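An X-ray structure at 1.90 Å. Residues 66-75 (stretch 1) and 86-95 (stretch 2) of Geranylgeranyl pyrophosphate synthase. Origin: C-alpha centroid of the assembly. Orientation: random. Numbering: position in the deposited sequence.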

ATOM      1  N   ARG A  66      -9.817  15.157   5.794  1.00 25.09           N
ATOM      2  CA  ARG A  66      -9.741  14.805   4.371  1.00 24.92           C
ATOM      3  C   ARG A  66     -11.104  14.392   3.816  1.00 23.44           C
ATOM      4  O   ARG A  66     -11.521  14.940   2.812  1.00 24.59           O
ATOM      5  N   PRO A  67     -11.839  13.467   4.492  1.00 23.45           N
ATOM      6  CA  PRO A  67     -13.208  13.206   4.042  1.00 23.93           C
ATOM      7  C   PRO A  67     -14.065  14.450   4.103  1.00 23.67           C
ATOM      8  O   PRO A  67     -14.924  14.656   3.254  1.00 23.79           O
ATOM      9  N   LEU A  68     -13.833  15.291   5.097  1.00 24.28           N
ATOM     10  CA  LEU A  68     -14.613  16.551   5.169  1.00 25.12           C
ATOM     11  C   LEU A  68     -14.413  17.447   3.932  1.00 23.84           C
ATOM     12  O   LEU A  68     -15.365  17.987   3.372  1.00 23.55           O
ATOM     13  N   TYR A  69     -13.168  17.573   3.475  1.00 24.61           N
ATOM     14  CA  TYR A  69     -12.891  18.324   2.259  1.00 24.46           C
ATOM     15  C   TYR A  69     -13.428  17.657   1.009  1.00 23.86           C
ATOM     16  O   TYR A  69     -13.902  18.355   0.123  1.00 24.67           O
ATOM     17  N   ALA A  70     -13.357  16.322   0.910  1.00 22.78           N
ATOM     18  CA  ALA A  70     -13.968  15.645  -0.216  1.00 22.52           C
ATOM     19  C   ALA A  70     -15.487  15.933  -0.275  1.00 23.28           C
ATOM     20  O   ALA A  70     -16.052  16.220  -1.340  1.00 23.28           O
ATOM     21  N   TRP A  71     -16.139  15.833   0.884  1.00 22.44           N
ATOM     22  CA  TRP A  71     -17.559  16.130   0.971  1.00 23.39           C
ATOM     23  C   TRP A  71     -17.882  17.573   0.578  1.00 22.44           C
ATOM     24  O   TRP A  71     -18.815  17.816  -0.161  1.00 22.39           O
ATOM     25  N   ALA A  72     -17.073  18.506   1.047  1.00 23.44           N
ATOM     26  CA  ALA A  72     -17.240  19.919   0.698  1.00 23.36           C
ATOM     27  C   ALA A  72     -17.059  20.141  -0.787  1.00 23.21           C
ATOM     28  O   ALA A  72     -17.770  20.957  -1.377  1.00 24.12           O
ATOM     29  N   GLY A  73     -16.089  19.459  -1.391  1.00 20.90           N
ATOM     30  CA  GLY A  73     -15.914  19.542  -2.860  1.00 21.98           C
ATOM     31  C   GLY A  73     -17.113  19.041  -3.639  1.00 22.29           C
ATOM     32  O   GLY A  73     -17.539  19.645  -4.650  1.00 22.83           O
ATOM     33  N   PHE A  74     -17.679  17.939  -3.169  1.00 22.34           N
ATOM     34  CA  PHE A  74     -18.916  17.397  -3.760  1.00 22.53           C
ATOM     35  C   PHE A  74     -20.052  18.416  -3.646  1.00 23.24           C
ATOM     36  O   PHE A  74     -20.746  18.690  -4.632  1.00 23.90           O
ATOM     37  N   LEU A  75     -20.226  18.991  -2.462  1.00 23.34           N
ATOM     38  CA  LEU A  75     -21.313  19.945  -2.256  1.00 24.56           C
ATOM     39  C   LEU A  75     -21.085  21.232  -3.078  1.00 25.91           C
ATOM     40  O   LEU A  75     -22.029  21.784  -3.628  1.00 27.55           O
ATOM     41  N   LYS A  86     -25.724   7.687  -5.434  1.00 30.72           N
ATOM     42  CA  LYS A  86     -26.260   7.402  -4.096  1.00 31.37           C
ATOM     43  C   LYS A  86     -25.458   8.131  -3.046  1.00 28.61           C
ATOM     44  O   LYS A  86     -24.216   8.119  -3.073  1.00 26.37           O
ATOM     45  N   LEU A  87     -26.155   8.687  -2.062  1.00 27.10           N
ATOM     46  CA  LEU A  87     -25.485   9.423  -0.996  1.00 27.54           C
ATOM     47  C   LEU A  87     -24.474   8.553  -0.231  1.00 25.57           C
ATOM     48  O   LEU A  87     -23.381   8.987   0.102  1.00 24.68           O
ATOM     49  N   GLU A  88     -24.877   7.324   0.068  1.00 24.18           N
ATOM     50  CA  GLU A  88     -24.029   6.394   0.789  1.00 24.77           C
ATOM     51  C   GLU A  88     -22.705   6.159   0.034  1.00 23.93           C
ATOM     52  O   GLU A  88     -21.629   5.961   0.653  1.00 24.32           O
ATOM     53  N   SER A  89     -22.797   6.109  -1.289  1.00 24.15           N
ATOM     54  CA  SER A  89     -21.585   5.869  -2.132  1.00 24.29           C
ATOM     55  C   SER A  89     -20.646   7.057  -2.088  1.00 23.64           C
ATOM     56  O   SER A  89     -19.424   6.896  -2.042  1.00 21.94           O
ATOM     57  N   VAL A  90     -21.218   8.255  -2.146  1.00 23.02           N
ATOM     58  CA  VAL A  90     -20.388   9.455  -2.007  1.00 22.46           C
ATOM     59  C   VAL A  90     -19.709   9.493  -0.668  1.00 22.46           C
ATOM     60  O   VAL A  90     -18.489   9.809  -0.570  1.00 21.62           O
ATOM     61  N   LEU A  91     -20.469   9.173   0.388  1.00 22.24           N
ATOM     62  CA  LEU A  91     -19.905   9.217   1.737  1.00 22.67           C
ATOM     63  C   LEU A  91     -18.815   8.147   1.922  1.00 23.09           C
ATOM     64  O   LEU A  91     -17.824   8.379   2.622  1.00 23.21           O
ATOM     65  N   ASP A  92     -19.001   6.993   1.299  1.00 22.86           N
ATOM     66  CA  ASP A  92     -17.965   5.947   1.381  1.00 23.68           C
ATOM     67  C   ASP A  92     -16.709   6.345   0.640  1.00 23.40           C
ATOM     68  O   ASP A  92     -15.584   6.085   1.131  1.00 22.45           O
ATOM     69  N   ALA A  93     -16.894   6.985  -0.532  1.00 22.57           N
ATOM     70  CA  ALA A  93     -15.711   7.537  -1.251  1.00 22.63           C
ATOM     71  C   ALA A  93     -14.958   8.531  -0.402  1.00 23.33           C
ATOM     72  O   ALA A  93     -13.724   8.461  -0.312  1.00 22.57           O
ATOM     73  N   ALA A  94     -15.688   9.482   0.223  1.00 21.87           N
ATOM     74  CA  ALA A  94     -15.041  10.407   1.130  1.00 22.06           C
ATOM     75  C   ALA A  94     -14.320   9.742   2.293  1.00 22.01           C
ATOM     76  O   ALA A  94     -13.170  10.088   2.616  1.00 22.00           O
ATOM     77  N   ALA A  95     -14.989   8.766   2.901  1.00 22.51           N
ATOM     78  CA  ALA A  95     -14.469   8.098   4.089  1.00 23.37           C
ATOM     79  C   ALA A  95     -13.253   7.234   3.789  1.00 22.72           C
ATOM     80  O   ALA A  95     -12.407   7.029   4.675  1.00 23.06           O
TER

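Two helices of one chain pack here, residues 66-75 and 87-95. Their axes come within 8.5 Å and their N-to-C directions differ by 139°, so they run roughly antiparallel but clearly splayed. The contact buries 358 Å², both sides summed, and is apolar.

The helices are nearest at Pro67 and Ala94, whose CA atoms lie 4.4 Å apart. The side chains at this close approach are small: Pro67, Ala70 and Ala94. Ala94 points toward the first helix, and its CB lies 4.2 Å from Pro67 CB and 4.0 Å from Ala70 CB. Ala70 points toward the second helix in turn. Pro67, with C-gamma exo pucker, has its CA-to-CB bond sideways; its CB also lies 3.3 Å from Ala94 O.

Farther along, larger side chains fill the widening gap. Trp71 leaves its helix sideways with chi1 t, and the end of its ring comes nearer to the second helix. Trp71 CH2 is 3.6 Å from Leu87 CD1. Val90 CG1 meets the ring edge, 3.8 Å from Trp71 CZ3. Leu87 (t, p) and Leu91 (m, t) both start sideways, and their ends come nearer to the first helix.

Two CH-pi contacts use aromatic faces. Leu91 CD2 lies over the Trp71 six-membered ring, 4.0 Å from Trp71 CE3. Val90, with chi1 t, points toward the first helix and places CG1 over the Phe74 face, 3.8 Å from Phe74 CG. Phe74, also chi1 t, points toward the second helix. Val90 CG1 therefore serves both aromatic residues.

No hydrogen bond crosses between the stretches. Within each helix, backbone bonds run from N to the O four residues earlier, such as Trp71 N to Pro67 O at 2.9 Å and Ala94 N to Val90 O at 2.9 Å. Tyr69 OH, Ser89 OG and the Asp92 carboxylate are hydrogen-bonded elsewhere in the structure.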

ATOM      1  CB  ARG A  66      -8.591  13.795   4.065  1.00 25.55           C
ATOM      2  CG  ARG A  66      -7.209  14.367   4.391  1.00 28.69           C
ATOM      3  CD  ARG A  66      -6.078  13.328   4.363  1.00 27.87           C
ATOM      4  NE  ARG A  66      -4.872  13.956   4.904  1.00 30.22           N
ATOM      5  CZ  ARG A  66      -4.620  14.136   6.200  1.00 29.50           C
ATOM      6  NH1 ARG A  66      -5.463  13.706   7.120  1.00 31.25           N
ATOM      7  NH2 ARG A  66      -3.503  14.754   6.572  1.00 32.21           N
ATOM      8  CB  PRO A  67     -13.754  12.199   5.083  1.00 24.36           C
ATOM      9  CG  PRO A  67     -12.549  11.511   5.614  1.00 23.19           C
ATOM     10  CD  PRO A  67     -11.431  12.558   5.576  1.00 23.41           C
ATOM     11  CB  LEU A  68     -14.226  17.306   6.441  1.00 27.77           C
ATOM     12  CG  LEU A  68     -15.037  18.581   6.761  1.00 42.09           C
ATOM     13  CD1 LEU A  68     -16.597  18.437   6.655  1.00 30.12           C
ATOM     14  CD2 LEU A  68     -14.606  19.051   8.152  1.00 30.59           C
ATOM     15  CB  TYR A  69     -11.389  18.674   2.117  1.00 24.57           C
ATOM     16  CG  TYR A  69     -11.029  19.977   2.809  1.00 24.58           C
ATOM     17  CD1 TYR A  69     -10.088  20.004   3.822  1.00 24.73           C
ATOM     18  CD2 TYR A  69     -11.644  21.189   2.424  1.00 25.80           C
ATOM     19  CE1 TYR A  69      -9.746  21.203   4.453  1.00 26.89           C
ATOM     20  CE2 TYR A  69     -11.312  22.375   3.028  1.00 25.97           C
ATOM     21  CZ  TYR A  69     -10.351  22.379   4.033  1.00 26.23           C
ATOM     22  OH  TYR A  69     -10.007  23.576   4.632  1.00 28.95           O
ATOM     23  CB  ALA A  70     -13.701  14.117  -0.143  1.00 23.53           C
ATOM     24  CB  TRP A  71     -18.061  15.797   2.393  1.00 25.23           C
ATOM     25  CG  TRP A  71     -19.531  16.083   2.652  1.00 26.82           C
ATOM     26  CD1 TRP A  71     -20.030  16.909   3.634  1.00 27.96           C
ATOM     27  CD2 TRP A  71     -20.670  15.514   1.991  1.00 26.94           C
ATOM     28  NE1 TRP A  71     -21.400  16.919   3.589  1.00 27.23           N
ATOM     29  CE2 TRP A  71     -21.824  16.067   2.605  1.00 27.93           C
ATOM     30  CE3 TRP A  71     -20.834  14.600   0.942  1.00 27.37           C
ATOM     31  CZ2 TRP A  71     -23.125  15.755   2.181  1.00 28.63           C
ATOM     32  CZ3 TRP A  71     -22.128  14.280   0.518  1.00 28.29           C
ATOM     33  CH2 TRP A  71     -23.260  14.865   1.150  1.00 28.80           C
ATOM     34  CB  ALA A  72     -16.251  20.765   1.476  1.00 23.89           C
ATOM     35  CB  PHE A  74     -19.293  16.075  -3.062  1.00 23.16           C
ATOM     36  CG  PHE A  74     -20.593  15.478  -3.542  1.00 25.27           C
ATOM     37  CD1 PHE A  74     -20.639  14.725  -4.709  1.00 24.31           C
ATOM     38  CD2 PHE A  74     -21.772  15.679  -2.810  1.00 24.37           C
ATOM     39  CE1 PHE A  74     -21.837  14.180  -5.172  1.00 25.27           C
ATOM     40  CE2 PHE A  74     -22.978  15.145  -3.243  1.00 25.60           C
ATOM     41  CZ  PHE A  74     -23.017  14.398  -4.447  1.00 25.62           C
ATOM     42  CB  LEU A  75     -21.466  20.299  -0.778  1.00 25.93           C
ATOM     43  CG  LEU A  75     -21.916  19.158   0.149  1.00 29.59           C
ATOM     44  CD1 LEU A  75     -21.950  19.682   1.572  1.00 28.09           C
ATOM     45  CD2 LEU A  75     -23.278  18.580  -0.276  1.00 27.79           C
ATOM     46  CB  LYS A  86     -26.242   5.881  -3.776  1.00 34.34           C
ATOM     47  CG  LYS A  86     -27.095   5.032  -4.727  1.00 50.09           C
ATOM     48  CD  LYS A  86     -27.120   3.538  -4.334  1.00 40.82           C
ATOM     49  CE  LYS A  86     -25.774   2.829  -4.650  1.00 51.00           C
ATOM     50  NZ  LYS A  86     -25.772   1.380  -4.196  1.00 46.02           N
ATOM     51  CB  LEU A  87     -26.539   9.944  -0.025  1.00 29.97           C
ATOM     52  CG  LEU A  87     -26.059  10.535   1.289  1.00 31.80           C
ATOM     53  CD1 LEU A  87     -25.178  11.775   1.057  1.00 32.12           C
ATOM     54  CD2 LEU A  87     -27.314  10.902   2.089  1.00 32.11           C
ATOM     55  CB  GLU A  88     -24.776   5.049   0.898  1.00 26.55           C
ATOM     56  CG  GLU A  88     -26.109   5.130   1.655  1.00 53.39           C
ATOM     57  CD  GLU A  88     -27.298   5.812   0.887  1.00 30.21           C
ATOM     58  OE1 GLU A  88     -27.272   6.089  -0.336  1.00 52.84           O
ATOM     59  OE2 GLU A  88     -28.326   6.040   1.577  1.00 54.28           O
ATOM     60  CB  SER A  89     -21.978   5.573  -3.583  1.00 24.31           C
ATOM     61  OG  SER A  89     -22.854   4.442  -3.655  1.00 25.79           O
ATOM     62  CB  VAL A  90     -21.236  10.746  -2.237  1.00 21.36           C
ATOM     63  CG1 VAL A  90     -20.378  11.995  -2.037  1.00 21.90           C
ATOM     64  CG2 VAL A  90     -21.866  10.702  -3.629  1.00 23.95           C
ATOM     65  CB  LEU A  91     -21.012   8.988   2.803  1.00 23.68           C
ATOM     66  CG  LEU A  91     -22.045  10.138   2.850  1.00 28.78           C
ATOM     67  CD1 LEU A  91     -23.221   9.755   3.812  1.00 25.52           C
ATOM     68  CD2 LEU A  91     -21.394  11.422   3.308  1.00 25.18           C
ATOM     69  CB  ASP A  92     -18.494   4.642   0.806  1.00 24.83           C
ATOM     70  CG  ASP A  92     -19.364   3.881   1.808  1.00 35.25           C
ATOM     71  OD1 ASP A  92     -19.359   4.150   3.017  1.00 26.64           O
ATOM     72  OD2 ASP A  92     -20.094   3.011   1.372  1.00 29.70           O
ATOM     73  CB  ALA A  93     -16.115   8.170  -2.615  1.00 22.56           C
ATOM     74  CB  ALA A  94     -16.097  11.488   1.651  1.00 21.80           C
ATOM     75  CB  ALA A  95     -15.591   7.222   4.741  1.00 22.56           C
TER